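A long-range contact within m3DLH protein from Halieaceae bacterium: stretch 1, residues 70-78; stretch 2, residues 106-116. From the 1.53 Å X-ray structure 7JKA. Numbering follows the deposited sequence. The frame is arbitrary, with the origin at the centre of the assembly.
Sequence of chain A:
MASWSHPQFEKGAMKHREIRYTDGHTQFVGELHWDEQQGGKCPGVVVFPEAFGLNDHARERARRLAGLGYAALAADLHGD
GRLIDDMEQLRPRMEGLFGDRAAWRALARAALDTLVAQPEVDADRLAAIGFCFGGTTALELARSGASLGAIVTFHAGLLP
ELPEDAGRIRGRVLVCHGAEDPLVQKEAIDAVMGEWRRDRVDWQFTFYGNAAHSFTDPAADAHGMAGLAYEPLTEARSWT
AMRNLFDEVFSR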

# COMPACT_ATOMS: atom_id res chain seq x y z
N TYR A 70 -0.81 14.12 7.15
CA TYR A 70 -1.28 12.82 7.60
C TYR A 70 -0.30 12.23 8.62
O TYR A 70 0.81 12.73 8.80
N ALA A 71 -0.72 11.17 9.29
CA ALA A 71 0.15 10.31 10.09
C ALA A 71 0.26 9.00 9.34
O ALA A 71 -0.75 8.35 9.11
N ALA A 72 1.48 8.64 8.94
CA ALA A 72 1.68 7.54 8.02
C ALA A 72 2.57 6.49 8.67
O ALA A 72 3.68 6.80 9.12
N LEU A 73 2.10 5.24 8.70
CA LEU A 73 2.88 4.13 9.23
C LEU A 73 3.47 3.35 8.06
O LEU A 73 2.73 2.69 7.32
N ALA A 74 4.78 3.42 7.90
CA ALA A 74 5.47 2.52 6.98
C ALA A 74 5.53 1.13 7.62
O ALA A 74 6.11 0.96 8.70
N ALA A 75 4.93 0.15 6.97
CA ALA A 75 4.73 -1.17 7.54
C ALA A 75 5.86 -2.14 7.20
O ALA A 75 6.50 -2.06 6.15
N ASP A 76 6.05 -3.09 8.11
CA ASP A 76 7.03 -4.17 7.96
C ASP A 76 6.32 -5.40 7.40
O ASP A 76 5.37 -5.89 8.02
N LEU A 77 6.76 -5.91 6.24
CA LEU A 77 6.09 -7.06 5.64
C LEU A 77 6.57 -8.39 6.18
O LEU A 77 5.87 -9.40 6.00
N HIS A 78 7.75 -8.45 6.79
CA HIS A 78 8.43 -9.73 6.99
C HIS A 78 8.70 -10.07 8.44
O HIS A 78 8.84 -11.26 8.77
N ALA A 106 -3.38 -10.92 8.29
CA ALA A 106 -3.10 -10.64 9.70
C ALA A 106 -1.95 -9.66 9.86
O ALA A 106 -2.00 -8.79 10.75
N LEU A 107 -0.88 -9.79 9.06
CA LEU A 107 0.20 -8.82 9.17
C LEU A 107 -0.23 -7.45 8.65
O LEU A 107 0.26 -6.42 9.12
N ALA A 108 -1.15 -7.42 7.67
CA ALA A 108 -1.65 -6.13 7.18
C ALA A 108 -2.57 -5.48 8.22
O ALA A 108 -2.48 -4.28 8.49
N ARG A 109 -3.44 -6.29 8.83
CA ARG A 109 -4.33 -5.76 9.85
C ARG A 109 -3.56 -5.32 11.09
O ARG A 109 -3.93 -4.33 11.74
N ALA A 110 -2.46 -6.01 11.41
CA ALA A 110 -1.63 -5.59 12.54
C ALA A 110 -1.03 -4.21 12.29
O ALA A 110 -0.98 -3.38 13.21
N ALA A 111 -0.63 -3.92 11.05
CA ALA A 111 -0.15 -2.58 10.74
C ALA A 111 -1.26 -1.55 10.88
O ALA A 111 -1.06 -0.49 11.48
N LEU A 112 -2.47 -1.86 10.39
CA LEU A 112 -3.56 -0.88 10.52
C LEU A 112 -3.91 -0.65 11.98
O LEU A 112 -4.12 0.49 12.42
N ASP A 113 -4.02 -1.74 12.76
CA ASP A 113 -4.35 -1.60 14.18
C ASP A 113 -3.31 -0.76 14.90
O ASP A 113 -3.65 0.09 15.74
N THR A 114 -2.04 -0.97 14.57
CA THR A 114 -0.98 -0.20 15.19
C THR A 114 -1.07 1.28 14.81
O THR A 114 -0.87 2.16 15.66
N LEU A 115 -1.39 1.57 13.55
CA LEU A 115 -1.60 2.95 13.16
C LEU A 115 -2.72 3.58 13.98
O LEU A 115 -2.58 4.69 14.52
N VAL A 116 -3.86 2.90 14.07
CA VAL A 116 -5.00 3.44 14.80
C VAL A 116 -4.69 3.65 16.28
O VAL A 116 -5.27 4.53 16.92

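Helix 106-116 packs against strand 71-74 and the loop that follows it, the axes running roughly antiparallel, at 146°, with a closest approach of 8.9 Å. Because of this direction, the N-terminal part of this helical segment meets the end of stretch 1, and the contact moves back toward the strand as the helix proceeds.

Leu107 makes the first contact. Its CA-to-CB bond points toward stretch 1, and with chi1 and chi2 both p its CD2 lies 3.4 Å from Leu77 O, while CD1 sits 4.1 Å from Leu77 CD2. The CA-to-CB bond of Leu77 points away from the helix, yet its m,t rotamer still leaves CD2 within reach of Leu107. The polar link here is indirect: a water donates to both Leu107 O and Asp76 O, at 2.8 Å from each carbonyl oxygen, and so bridges the two backbones where no direct hydrogen bond joins them. The Asp76 side chain (chi1 t) does not reach the helix; OD1 accepts from His78 N at 3.0 Å, and OD2 is hydrogen-bonded elsewhere in the structure.

One helical turn on, Ala111 faces Ala75, both CA-to-CB bonds pointing toward the other stretch, with CB to CB 3.8 Å and CA to CA 6.0 Å. Ala111 also receives Leu73, whose t,p rotamer brings CD2 to 3.3 Å from Ala111 O and 4.2 Å from Ala111 CB.

Thr114 adds a smaller contact, its CB lying 4.2 Å from Leu73 CD2. Its hydroxyl is occupied within the helix, where OG1 (chi1 m) donates to Ala110 O at 2.6 Å.

Leu115, also t,p, completes the row. Its CD1 approaches Leu73 CB at 3.9 Å and Ala71 O at 3.7 Å, so that it touches both Ala71 and Leu73. Between these residues, the CA-to-CB bond of Ala72 points away from the helix, as expected for alternating strand residues.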

# COMPACT_ATOMS: atom_id res chain seq x y z
CB TYR A 70 -1.44 11.86 6.42
CG TYR A 70 -2.27 12.42 5.29
CD1 TYR A 70 -3.44 13.12 5.55
CD2 TYR A 70 -1.87 12.27 3.98
CE1 TYR A 70 -4.19 13.63 4.53
CE2 TYR A 70 -2.62 12.78 2.95
CZ TYR A 70 -3.77 13.45 3.23
OH TYR A 70 -4.54 13.97 2.22
CB ALA A 71 -0.44 10.08 11.49
CB ALA A 72 2.29 8.06 6.71
CB LEU A 73 2.01 3.22 10.09
CG LEU A 73 2.79 2.04 10.71
CD1 LEU A 73 3.67 2.54 11.83
CD2 LEU A 73 1.84 0.96 11.24
CB ALA A 74 6.87 3.07 6.69
CB ALA A 75 3.42 -1.78 7.05
CB ASP A 76 7.62 -4.41 9.35
CG ASP A 76 8.58 -5.60 9.44
OD1 ASP A 76 8.90 -6.24 8.42
OD2 ASP A 76 9.02 -5.87 10.58
CB LEU A 77 6.29 -7.09 4.13
CG LEU A 77 5.64 -5.96 3.33
CD1 LEU A 77 6.03 -6.10 1.86
CD2 LEU A 77 4.11 -5.99 3.51
CB HIS A 78 9.76 -9.74 6.23
CG HIS A 78 9.60 -9.41 4.79
ND1 HIS A 78 8.65 -10.03 3.99
CD2 HIS A 78 10.24 -8.52 4.00
CE1 HIS A 78 8.73 -9.53 2.77
NE2 HIS A 78 9.69 -8.63 2.74
CB ALA A 106 -2.78 -11.94 10.43
CB LEU A 107 1.47 -9.33 8.47
CG LEU A 107 1.59 -9.40 6.95
CD1 LEU A 107 1.90 -8.05 6.34
CD2 LEU A 107 2.67 -10.47 6.60
CB ALA A 108 -2.39 -6.33 5.87
CB ARG A 109 -5.38 -6.82 10.19
CG ARG A 109 -6.63 -6.24 10.79
CD ARG A 109 -7.88 -6.71 10.06
NE ARG A 109 -9.02 -5.96 10.57
CZ ARG A 109 -10.29 -6.32 10.44
NH1 ARG A 109 -11.23 -5.55 10.97
NH2 ARG A 109 -10.61 -7.45 9.81
CB ALA A 110 -0.52 -6.60 12.79
CB ALA A 111 0.48 -2.54 9.34
CB LEU A 112 -4.80 -1.38 9.76
CG LEU A 112 -6.00 -0.42 9.77
CD1 LEU A 112 -5.62 0.93 9.19
CD2 LEU A 112 -7.17 -1.04 9.03
CB ASP A 113 -4.45 -2.97 14.83
CG ASP A 113 -5.70 -3.71 14.44
OD1 ASP A 113 -6.62 -3.15 13.82
OD2 ASP A 113 -5.72 -4.94 14.76
CB THR A 114 0.36 -0.79 14.81
OG1 THR A 114 0.32 -2.19 15.15
CG2 THR A 114 1.43 -0.15 15.61
CB LEU A 115 -1.93 3.00 11.67
CG LEU A 115 -2.35 4.36 11.14
CD1 LEU A 115 -1.13 5.25 11.13
CD2 LEU A 115 -2.95 4.15 9.73
CB VAL A 116 -6.22 2.52 14.58
CG1 VAL A 116 -7.37 2.91 15.47
CG2 VAL A 116 -6.64 2.55 13.11
O HOH W 1 2.75 -5.18 8.76